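Local coordinates for protein DUTPase (Staphylococcus phage 11, PDB 4GV8) that probably hydrolyses dUTP to dUMP and pyrophosphate as a trimeric, jelly-roll dUTPase of phage origin, at residues B[6-11]-B[48-53]; B[15-20]-B[27-32]; B[58-63]-B[77-82]. All coordinates share one frame; numbering follows the deposited sequence.

Contact 1: B[6-11]-B[48-53]; sequences QVRLLS and DVAVSI
The guanidinium of Arg8 approaches Ala50 obliquely, NH1 standing 4.3 Å from the Ala50 CB, while one of its faces carries the CD2 methyl of Leu10, displaced toward the rim. The other methyl of that leucine reaches across the ladder, Leu10 CD1 lying 4.1 Å from Ala50 CB. The second flat group, the carboxylate of Asp48, is met on the anti side of OD2 by the hydroxyl of Ser11, which donates a short hydrogen bond from OG to Asp48 OD2 (2.5 Å) from 29° outside the carboxylate plane. Asp48 OD1 turns elsewhere, to Asn87 ND2, so both carboxylate oxygens have donors.

The backbones behind these groups form an antiparallel ladder. Arg8 and Ala50 form its hydrogen-bonded pair, with Arg8 N to Ala50 O at 2.8 Å and Ala50 N to Arg8 O at 2.9 Å. Val7 with Val51 and Leu9 with Val49 are non-hydrogen-bonded pairs, and all four side chains go to one face. There Val7 CG1, anti to its own backbone N (chi1 -178°), meets Val49 CG1 at 3.6 Å, and Leu9 CD2 lies alongside Val49 CG2 at 3.8 Å. Met16 packs on Val7 and Leu9. The strand ends at Leu9, and Leu10 N, already in the loop, donates to Asp48 O; at the other end a water joins Gln6 N to Ser52 O.

On the face of Arg8 and Ala50 sits Phe153 of the second subunit, and Gln6 and Val7 pair in parallel with a strand of that chain, which carries the sheet across the interface. Chemically the ribbon is two-sided: its valine and leucine face is joined by hydrophobic packing, whereas at one end two neutral donors, one to each oxygen of the Asp48 carboxylate, probably stabilise its negative charge.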
loop_
_atom_site.group_PDB
_atom_site.type_symbol
_atom_site.label_atom_id
_atom_site.label_comp_id
_atom_site.label_asym_id
_atom_site.label_seq_id
_atom_site.Cartn_x
_atom_site.Cartn_y
_atom_site.Cartn_z
ATOM N N GLN B 6 2.488 15.302 20.431
ATOM C CA GLN B 6 3.189 16.539 20.096
ATOM C C GLN B 6 3.390 16.696 18.601
ATOM O O GLN B 6 3.852 15.754 17.917
ATOM C CB GLN B 6 4.556 16.585 20.766
ATOM C CG GLN B 6 4.499 16.658 22.280
ATOM C CD GLN B 6 5.904 16.721 22.842
ATOM O OE1 GLN B 6 6.417 17.794 23.147
ATOM N NE2 GLN B 6 6.549 15.578 22.922
ATOM N N VAL B 7 3.070 17.890 18.108
ATOM C CA VAL B 7 3.267 18.270 16.717
ATOM C C VAL B 7 4.068 19.581 16.664
ATOM O O VAL B 7 3.740 20.551 17.349
ATOM C CB VAL B 7 1.901 18.456 15.997
ATOM C CG1 VAL B 7 2.105 18.803 14.525
ATOM C CG2 VAL B 7 0.999 17.226 16.187
ATOM N N ARG B 8 5.119 19.610 15.844
ATOM C CA ARG B 8 5.818 20.866 15.493
ATOM C C ARG B 8 5.496 21.267 14.064
ATOM O O ARG B 8 5.614 20.435 13.169
ATOM C CB ARG B 8 7.351 20.717 15.610
ATOM C CG ARG B 8 7.870 20.842 17.016
ATOM C CD ARG B 8 9.361 20.620 17.156
ATOM N NE ARG B 8 10.136 21.399 16.203
ATOM C CZ ARG B 8 11.068 20.892 15.397
ATOM N NH1 ARG B 8 11.410 19.582 15.412
ATOM N NH2 ARG B 8 11.672 21.695 14.565
ATOM N N LEU B 9 5.085 22.528 13.859
ATOM C CA LEU B 9 4.956 23.113 12.551
ATOM C C LEU B 9 6.321 23.716 12.207
ATOM O O LEU B 9 6.911 24.421 13.028
ATOM C CB LEU B 9 3.803 24.127 12.531
ATOM C CG LEU B 9 2.404 23.631 12.954
ATOM C CD1 LEU B 9 1.373 24.725 12.694
ATOM C CD2 LEU B 9 1.978 22.344 12.220
ATOM N N LEU B 10 6.859 23.398 11.032
ATOM C CA LEU B 10 8.281 23.755 10.707
ATOM C C LEU B 10 8.398 24.956 9.789
ATOM O O LEU B 10 9.496 25.476 9.543
ATOM C CB LEU B 10 9.071 22.561 10.142
ATOM C CG LEU B 10 8.969 21.243 10.991
ATOM C CD1 LEU B 10 9.445 20.002 10.194
ATOM C CD2 LEU B 10 9.677 21.370 12.345
ATOM N N SER B 11 7.270 25.426 9.287
ATOM C CA SER B 11 7.254 26.676 8.553
ATOM C C SER B 11 5.894 27.341 8.634
ATOM O O SER B 11 4.940 26.801 9.233
ATOM C CB SER B 11 7.668 26.469 7.081
ATOM O OG SER B 11 6.635 25.849 6.339
ATOM N N ASP B 48 5.896 20.074 5.962
ATOM C CA ASP B 48 6.492 20.943 6.999
ATOM C C ASP B 48 5.900 20.689 8.411
ATOM O O ASP B 48 5.659 21.597 9.222
ATOM C CB ASP B 48 6.425 22.437 6.570
ATOM C CG ASP B 48 7.367 22.758 5.430
ATOM O OD1 ASP B 48 8.222 21.917 5.042
ATOM O OD2 ASP B 48 7.305 23.877 4.929
ATOM N N VAL B 49 5.714 19.423 8.721
ATOM C CA VAL B 49 5.189 19.023 10.033
ATOM C C VAL B 49 6.113 17.923 10.577
ATOM O O VAL B 49 6.473 17.009 9.836
ATOM C CB VAL B 49 3.707 18.571 9.927
ATOM C CG1 VAL B 49 3.226 17.897 11.205
ATOM C CG2 VAL B 49 2.821 19.755 9.545
ATOM N N ALA B 50 6.547 18.057 11.837
ATOM C CA ALA B 50 7.147 16.943 12.597
ATOM C C ALA B 50 6.170 16.505 13.729
ATOM O O ALA B 50 5.401 17.298 14.276
ATOM C CB ALA B 50 8.524 17.308 13.157
ATOM N N VAL B 51 6.164 15.207 14.023
ATOM C CA VAL B 51 5.395 14.679 15.152
ATOM C C VAL B 51 6.402 13.914 16.028
ATOM O O VAL B 51 7.511 13.607 15.570
ATOM C CB VAL B 51 4.205 13.785 14.675
ATOM C CG1 VAL B 51 3.188 14.601 13.850
ATOM C CG2 VAL B 51 4.727 12.573 13.892
ATOM N N SER B 52 6.043 13.641 17.282
ATOM C CA SER B 52 6.796 12.742 18.152
ATOM C C SER B 52 5.875 11.588 18.591
ATOM O O SER B 52 5.170 11.677 19.611
ATOM C CB SER B 52 7.348 13.456 19.386
ATOM O OG SER B 52 8.266 12.626 20.066
ATOM N N ILE B 53 5.884 10.524 17.796
ATOM C CA ILE B 53 5.138 9.297 18.097
ATOM C C ILE B 53 5.884 8.589 19.229
ATOM O O ILE B 53 7.131 8.413 19.193
ATOM C CB ILE B 53 5.023 8.391 16.837
ATOM C CG1 ILE B 53 4.194 9.141 15.761
ATOM C CG2 ILE B 53 4.397 7.000 17.136
ATOM C CD1 ILE B 53 4.358 8.593 14.364
HETATM O O HOH W 1 4.478 13.279 21.410
#

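Contact 2: B[15-20]-B[27-32]; sequences RMPERN and YDIFSA. With DUP (2'-deoxyuridine 5'-alpha,beta-imido-triphosphate), chain L.
Arg15 lays its whole side chain against Phe30, and each atom from CB outward finds the ring in turn. CB touches Phe30 CD2 first, and CG, anti to the backbone N (chi1 -179°), stays near the same ring carbon. CD then arrives over the middle of the ring, 3.7 Å from the Phe30 centroid, a CH-pi contact. The chain stays extended to NE, which passes above CZ and CE2. The guanidinium follows nearly parallel to the aromatic plane, 5° from it, with Arg15 CZ 4.1 Å from the Phe30 centroid in an off-centre cation-pi stack. At the tip NH1 rests by CE1, and NH2 forms a salt bridge to Glu18 OE2 at 2.7 Å, although its hydrogen bond is bent and weak. The other oxygen, Glu18 OE1, touches the ring at its edge, 3.5 Å from Phe30 CZ and in the ring plane. The glutamate thus meets both partners of the stack.

Beneath this cluster the backbones pair at Glu18 and Asp28, with Asp28 N to Glu18 O at 2.7 Å and Glu18 N bonded in return to Asp28 O. Toward Arg15, where the first segment is loop, the backbones separate and a water links Arg15 O to Phe30 N. Pro17 CG packs 3.7 Å from Ile29 CD1. At the far end Asn20 ND2 donates to O2G of the bound imido-triphosphate (3.0 Å), and a water joins Asn20 ND2 to Asp28 OD2; the Asp28 side chain lies about 4 Å from a bound magnesium ion.

The contact joins the arms of a beta hairpin: strand 18-19, one of the two outermost strands of the large antiparallel sheet within the chain, and strand 26-30, which separates it from strand 133-141, whose Lys133 packs on Glu18, Asp28 and Phe30. Pro17 leans on Val7 of strand 4-9, while Tyr27 OH bonds to Pro145 O of the second subunit.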
loop_
_atom_site.group_PDB
_atom_site.type_symbol
_atom_site.label_atom_id
_atom_site.label_comp_id
_atom_site.label_asym_id
_atom_site.label_seq_id
_atom_site.Cartn_x
_atom_site.Cartn_y
_atom_site.Cartn_z
ATOM N N ARG B 15 0.525 23.254 8.428
ATOM C CA ARG B 15 -0.793 23.353 8.994
ATOM C C ARG B 15 -0.991 22.188 9.894
ATOM O O ARG B 15 -0.640 21.054 9.526
ATOM C CB ARG B 15 -1.858 23.297 7.925
ATOM C CG ARG B 15 -3.239 23.422 8.535
ATOM C CD ARG B 15 -4.281 23.539 7.459
ATOM N NE ARG B 15 -5.606 23.353 8.032
ATOM C CZ ARG B 15 -6.742 23.457 7.343
ATOM N NH1 ARG B 15 -6.734 23.755 6.037
ATOM N NH2 ARG B 15 -7.897 23.254 7.966
ATOM N N MET B 16 -1.563 22.465 11.059
ATOM C CA MET B 16 -1.860 21.431 12.031
ATOM C C MET B 16 -2.673 20.331 11.341
ATOM O O MET B 16 -3.690 20.622 10.699
ATOM C CB MET B 16 -2.656 22.021 13.235
ATOM C CG MET B 16 -1.766 22.572 14.328
ATOM S SD MET B 16 -0.510 21.450 15.002
ATOM C CE MET B 16 -1.460 20.601 16.273
ATOM N N PRO B 17 -2.208 19.074 11.422
ATOM C CA PRO B 17 -3.090 17.984 10.977
ATOM C C PRO B 17 -4.474 18.030 11.641
ATOM O O PRO B 17 -4.672 18.680 12.660
ATOM C CB PRO B 17 -2.357 16.736 11.429
ATOM C CG PRO B 17 -0.923 17.152 11.448
ATOM C CD PRO B 17 -0.920 18.565 11.937
ATOM N N GLU B 18 -5.420 17.318 11.056
ATOM C CA GLU B 18 -6.834 17.545 11.343
ATOM C C GLU B 18 -7.635 16.264 11.211
ATOM O O GLU B 18 -7.620 15.623 10.161
ATOM C CB GLU B 18 -7.352 18.524 10.302
ATOM C CG GLU B 18 -8.336 19.555 10.781
ATOM C CD GLU B 18 -8.807 20.397 9.612
ATOM O OE1 GLU B 18 -8.963 19.845 8.487
ATOM O OE2 GLU B 18 -9.008 21.611 9.814
ATOM N N ARG B 19 -8.369 15.927 12.257
ATOM C CA ARG B 19 -9.298 14.789 12.250
ATOM C C ARG B 19 -10.678 15.194 11.824
ATOM O O ARG B 19 -11.318 16.041 12.498
ATOM C CB ARG B 19 -9.438 14.237 13.638
ATOM C CG ARG B 19 -8.152 13.671 14.114
ATOM C CD ARG B 19 -8.348 13.124 15.491
ATOM N NE ARG B 19 -9.261 12.009 15.474
ATOM C CZ ARG B 19 -9.767 11.459 16.575
ATOM N NH1 ARG B 19 -9.440 11.916 17.794
ATOM N NH2 ARG B 19 -10.618 10.444 16.460
ATOM N N ASN B 20 -11.145 14.539 10.756
ATOM C CA ASN B 20 -12.440 14.832 10.130
ATOM C C ASN B 20 -13.596 14.675 11.165
ATOM O O ASN B 20 -14.314 15.640 11.440
ATOM C CB ASN B 20 -12.577 13.974 8.837
ATOM C CG ASN B 20 -13.860 14.243 8.018
ATOM O OD1 ASN B 20 -14.759 14.975 8.431
ATOM N ND2 ASN B 20 -13.947 13.600 6.839
ATOM N N TYR B 27 -5.584 11.540 11.065
ATOM C CA TYR B 27 -5.365 12.993 11.005
ATOM C C TYR B 27 -4.962 13.317 9.561
ATOM O O TYR B 27 -3.981 12.782 9.020
ATOM C CB TYR B 27 -4.276 13.462 11.970
ATOM C CG TYR B 27 -4.459 12.932 13.362
ATOM C CD1 TYR B 27 -4.972 13.750 14.351
ATOM C CD2 TYR B 27 -4.158 11.605 13.676
ATOM C CE1 TYR B 27 -5.162 13.287 15.617
ATOM C CE2 TYR B 27 -4.358 11.113 14.957
ATOM C CZ TYR B 27 -4.829 11.977 15.933
ATOM O OH TYR B 27 -5.058 11.527 17.201
ATOM N N ASP B 28 -5.776 14.154 8.932
ATOM C CA ASP B 28 -5.512 14.630 7.604
ATOM C C ASP B 28 -4.309 15.543 7.606
ATOM O O ASP B 28 -4.086 16.333 8.507
ATOM C CB ASP B 28 -6.749 15.284 7.017
ATOM C CG ASP B 28 -7.820 14.265 6.641
ATOM O OD1 ASP B 28 -7.489 13.166 6.100
ATOM O OD2 ASP B 28 -8.997 14.588 6.843
ATOM N N ILE B 29 -3.497 15.346 6.585
ATOM C CA ILE B 29 -2.191 15.944 6.470
ATOM C C ILE B 29 -2.208 16.807 5.200
ATOM O O ILE B 29 -2.713 16.365 4.151
ATOM C CB ILE B 29 -1.095 14.862 6.337
ATOM C CG1 ILE B 29 -1.022 13.982 7.576
ATOM C CG2 ILE B 29 0.247 15.509 6.102
ATOM C CD1 ILE B 29 -0.310 14.667 8.751
ATOM N N PHE B 30 -1.596 18.000 5.305
ATOM C CA PHE B 30 -1.630 19.019 4.252
ATOM C C PHE B 30 -0.278 19.238 3.620
ATOM O O PHE B 30 0.743 19.187 4.288
ATOM C CB PHE B 30 -2.189 20.356 4.780
ATOM C CG PHE B 30 -3.521 20.235 5.460
ATOM C CD1 PHE B 30 -4.686 20.482 4.770
ATOM C CD2 PHE B 30 -3.595 19.879 6.801
ATOM C CE1 PHE B 30 -5.906 20.358 5.378
ATOM C CE2 PHE B 30 -4.825 19.730 7.423
ATOM C CZ PHE B 30 -5.980 19.963 6.714
ATOM N N SER B 31 -0.289 19.505 2.315
ATOM C CA SER B 31 0.921 19.845 1.596
ATOM C C SER B 31 1.445 21.236 2.029
ATOM O O SER B 31 0.675 22.166 2.158
ATOM C CB SER B 31 0.669 19.842 0.080
ATOM O OG SER B 31 1.868 20.120 -0.613
ATOM N N ALA B 32 2.752 21.336 2.263
ATOM C CA ALA B 32 3.414 22.599 2.478
ATOM C C ALA B 32 4.021 23.099 1.168
ATOM O O ALA B 32 4.726 24.097 1.193
ATOM C CB ALA B 32 4.511 22.452 3.519
HETATM O O4 DUP L . -10.804 1.855 -0.285
HETATM C C4 DUP L . -11.727 2.406 0.515
HETATM C C5 DUP L . -11.409 3.467 1.355
HETATM C C6 DUP L . -12.400 4.036 2.172
HETATM N N3 DUP L . -12.983 1.938 0.514
HETATM C C2 DUP L . -13.949 2.528 1.299
HETATM O O2 DUP L . -15.210 2.014 1.257
HETATM N N1 DUP L . -13.667 3.585 2.109
HETATM C "C1'" DUP L . -14.707 4.222 2.940
HETATM C "C2'" DUP L . -14.501 3.872 4.398
HETATM C "C3'" DUP L . -13.898 5.126 5.007
HETATM O "O3'" DUP L . -14.294 5.226 6.379
HETATM O "O4'" DUP L . -14.602 5.657 2.776
HETATM C "C4'" DUP L . -14.382 6.269 4.077
HETATM C "C5'" DUP L . -13.432 7.455 3.950
HETATM O "O5'" DUP L . -12.048 7.080 3.801
HETATM P PA DUP L . -10.956 8.272 3.653
HETATM O O1A DUP L . -9.700 7.566 3.191
HETATM O O2A DUP L . -10.889 9.152 4.858
HETATM N N3A DUP L . -11.570 9.124 2.331
HETATM P PB DUP L . -11.650 10.800 2.120
HETATM O O1B DUP L . -10.711 11.412 3.153
HETATM O O2B DUP L . -11.348 11.100 0.658
HETATM O O3B DUP L . -13.204 11.184 2.487
HETATM P PG DUP L . -13.937 11.603 3.920
HETATM O O2G DUP L . -12.979 11.399 5.102
HETATM O O1G DUP L . -14.078 13.029 3.568
HETATM O O3G DUP L . -15.158 10.736 3.874
HETATM O O HOH W 2 1.282 20.984 6.546
HETATM O O HOH W 3 -0.430 18.870 7.703
HETATM O O HOH W 4 -10.947 13.245 5.624
HETATM O O HOH W 5 -9.550 12.335 8.850
#

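Contact 3: B[58-63]-B[77-82]; sequences VGLLTS and TGKIDA. With DUP (2'-deoxyuridine 5'-alpha,beta-imido-triphosphate), chain J.
Segments 58-63 and 77-82 run antiparallel, their strand axes 152° apart, with four nearly straight backbone hydrogen bonds joining Gly59 to Ile80 and Leu61 to Gly78. Ile80 N to Gly59 O and Leu61 N to Gly78 O both measure 2.8 Å.

The face of Leu61 and Ile80 forms a wall of the nucleotide pocket. Ile80 CD1 bridges two surfaces: it packs against Leu61 CB at 4.0 Å and touches both the base and the sugar, coming to 3.7 Å from C2 of the nucleotide. Leu61 CD2 approaches the base at N3. With no side chain to intervene, Gly78 CA comes within 3.2 Å of the uracil O4, so the bare backbone meets the base there. Beyond the ladder Asp81 grips the 3'-hydroxyl twice: its N donates to O3', and O3' donates to Asp81 OD2 at 2.7 Å. These two bonds are consistent with recognition of the sugar by the enzyme.

Polar groups gather at the other end. Thr62 and Thr77 lie side by side, and Thr62 OG1 donates to Thr77 OG1 at 2.7 Å; Thr77 OG1 in turn donates to a water that also accepts Ser63 N. Lys79 O lies near the sugar at C3', but its side chain takes the face opposite the pocket, bending at chi2 (61°) and again at chi3, and NZ donates to Thr77 O as well as to Thr62 OG1 and Ser63 OG of the third subunit. The equivalent Lys79 of the second subunit reaches Thr62 OG1 and Ser63 OG here, so the bonds repeat around the trimer.

Strand 57-63 lies between two antiparallel neighbours, 73-80 on one flank and 133-141 on the other. Val58, Leu60 and Thr62 bond through their backbones to Val140, Val138 and Gln136, and Ile80 also packs on Leu137, while strand 89-94 follows 73-80 across the sheet.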
loop_
_atom_site.group_PDB
_atom_site.type_symbol
_atom_site.label_atom_id
_atom_site.label_comp_id
_atom_site.label_asym_id
_atom_site.label_seq_id
_atom_site.Cartn_x
_atom_site.Cartn_y
_atom_site.Cartn_z
ATOM N N VAL B 58 3.438 3.080 15.712
ATOM C CA VAL B 58 3.929 3.457 14.395
ATOM C C VAL B 58 2.872 4.336 13.704
ATOM O O VAL B 58 1.636 4.128 13.881
ATOM C CB VAL B 58 4.253 2.251 13.534
ATOM C CG1 VAL B 58 2.952 1.474 13.097
ATOM C CG2 VAL B 58 5.102 2.696 12.363
ATOM N N GLY B 59 3.357 5.354 13.003
ATOM C CA GLY B 59 2.489 6.151 12.200
ATOM C C GLY B 59 2.487 5.570 10.784
ATOM O O GLY B 59 3.503 5.105 10.238
ATOM N N LEU B 60 1.323 5.593 10.184
ATOM C CA LEU B 60 1.141 5.200 8.789
ATOM C C LEU B 60 0.668 6.416 8.034
ATOM O O LEU B 60 -0.469 6.901 8.210
ATOM C CB LEU B 60 0.111 4.101 8.704
ATOM C CG LEU B 60 0.458 2.833 9.505
ATOM C CD1 LEU B 60 -0.801 1.961 9.481
ATOM C CD2 LEU B 60 1.720 2.146 8.942
ATOM N N LEU B 61 1.569 6.935 7.221
ATOM C CA LEU B 61 1.292 8.095 6.444
ATOM C C LEU B 61 0.775 7.596 5.082
ATOM O O LEU B 61 1.521 7.034 4.271
ATOM C CB LEU B 61 2.579 8.942 6.314
ATOM C CG LEU B 61 2.521 10.223 5.497
ATOM C CD1 LEU B 61 1.531 11.186 6.123
ATOM C CD2 LEU B 61 3.928 10.808 5.348
ATOM N N THR B 62 -0.505 7.839 4.834
ATOM C CA THR B 62 -1.251 7.028 3.911
ATOM C C THR B 62 -2.261 7.828 3.089
ATOM O O THR B 62 -2.609 8.988 3.380
ATOM C CB THR B 62 -1.913 5.869 4.727
ATOM O OG1 THR B 62 -2.226 4.783 3.832
ATOM C CG2 THR B 62 -3.107 6.338 5.547
ATOM N N SER B 63 -2.710 7.212 2.028
ATOM C CA SER B 63 -3.602 7.866 1.068
ATOM C C SER B 63 -4.997 8.157 1.666
ATOM O O SER B 63 -5.435 7.493 2.630
ATOM C CB SER B 63 -3.780 6.948 -0.155
ATOM O OG SER B 63 -4.559 5.753 0.204
ATOM N N THR B 77 2.374 4.370 1.249
ATOM C CA THR B 77 2.261 4.457 2.718
ATOM C C THR B 77 3.650 4.434 3.394
ATOM O O THR B 77 4.488 3.553 3.166
ATOM C CB THR B 77 1.297 3.342 3.245
ATOM O OG1 THR B 77 -0.031 3.576 2.706
ATOM C CG2 THR B 77 1.210 3.277 4.767
ATOM N N GLY B 78 3.872 5.474 4.174
ATOM C CA GLY B 78 5.091 5.667 4.924
ATOM C C GLY B 78 4.919 5.178 6.324
ATOM O O GLY B 78 3.913 5.449 6.986
ATOM N N LYS B 79 5.913 4.431 6.771
ATOM C CA LYS B 79 5.969 3.965 8.164
ATOM C C LYS B 79 6.807 4.983 8.913
ATOM O O LYS B 79 8.002 5.161 8.634
ATOM C CB LYS B 79 6.554 2.555 8.231
ATOM C CG LYS B 79 5.608 1.479 7.692
ATOM C CD LYS B 79 5.133 1.525 6.203
ATOM C CE LYS B 79 6.279 1.289 5.200
ATOM N NZ LYS B 79 5.829 1.178 3.782
ATOM N N ILE B 80 6.167 5.678 9.838
ATOM C CA ILE B 80 6.805 6.762 10.596
ATOM C C ILE B 80 7.217 6.212 11.991
ATOM O O ILE B 80 6.343 5.896 12.807
ATOM C CB ILE B 80 5.852 8.007 10.777
ATOM C CG1 ILE B 80 5.134 8.371 9.463
ATOM C CG2 ILE B 80 6.608 9.210 11.397
ATOM C CD1 ILE B 80 6.048 8.582 8.237
ATOM N N ASP B 81 8.530 6.054 12.232
ATOM C CA ASP B 81 9.002 5.491 13.509
ATOM C C ASP B 81 8.835 6.465 14.669
ATOM O O ASP B 81 8.959 7.714 14.519
ATOM C CB ASP B 81 10.480 5.071 13.429
ATOM C CG ASP B 81 10.760 4.132 12.288
ATOM O OD1 ASP B 81 10.508 2.914 12.412
ATOM O OD2 ASP B 81 11.266 4.624 11.254
ATOM N N ALA B 82 8.640 5.861 15.840
ATOM C CA ALA B 82 8.677 6.557 17.149
ATOM C C ALA B 82 9.878 7.516 17.306
ATOM O O ALA B 82 9.736 8.683 17.773
ATOM C CB ALA B 82 8.615 5.533 18.301
HETATM O O4 DUP J . 6.570 8.038 3.348
HETATM C C4 DUP J . 7.471 8.307 4.330
HETATM C C5 DUP J . 8.208 7.298 4.926
HETATM C C6 DUP J . 9.078 7.593 5.918
HETATM N N3 DUP J . 7.613 9.547 4.827
HETATM C C2 DUP J . 8.540 9.835 5.770
HETATM O O2 DUP J . 8.685 11.114 6.125
HETATM N N1 DUP J . 9.282 8.861 6.333
HETATM C "C1'" DUP J . 10.262 9.132 7.393
HETATM C "C2'" DUP J . 9.738 8.695 8.765
HETATM C "C3'" DUP J . 10.493 7.398 9.055
HETATM O "O3'" DUP J . 10.614 7.168 10.456
HETATM O "O4'" DUP J . 11.488 8.372 7.171
HETATM C "C4'" DUP J . 11.820 7.545 8.309
HETATM C "C5'" DUP J . 12.451 6.217 7.893
HETATM O "O5'" DUP J . 11.537 5.343 7.183
HETATM P PA DUP J . 12.104 4.068 6.420
HETATM O O1A DUP J . 12.732 3.230 7.496
HETATM O O2A DUP J . 10.816 3.598 5.662
HETATM N N3A DUP J . 13.251 4.565 5.264
HETATM P PB DUP J . 14.784 3.838 5.107
HETATM O O1B DUP J . 14.793 2.487 5.811
HETATM O O2B DUP J . 15.092 3.853 3.604
HETATM O O3B DUP J . 15.713 4.955 5.911
HETATM P PG DUP J . 16.469 4.766 7.344
HETATM O O2G DUP J . 17.814 4.210 6.966
HETATM O O1G DUP J . 15.617 3.822 8.204
HETATM O O3G DUP J . 16.449 6.140 7.975
HETATM O O HOH W 6 -0.911 5.094 0.721
#

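How the contacts relate
Contact 2 is nested inside the chain loop that contact 1 closes, and their centres lie 11 Å apart; Val7 CG1 meets Met16 SD at 3.8 Å, and Asp48 OD2 comes to 3.4 Å from Ala32 CB. Contact 3 follows in series, its centre 14 Å from each of the others. Ile53 ties it to contact 1, with CD1 3.7 Å from Ile80 O, and Ile29 CG1 reaches Leu61 CD1 of contact 3 at 4.1 Å within the shared sheet. Contacts 2 and 3 touch different nucleotides, at the gamma-phosphate and at the base and sugar respectively; the one at contact 2 also bonds to Gly89 and Asp81 of the second subunit. Contact 1 stands farther off, with the Val51 side chain about 8 Å from a nucleotide.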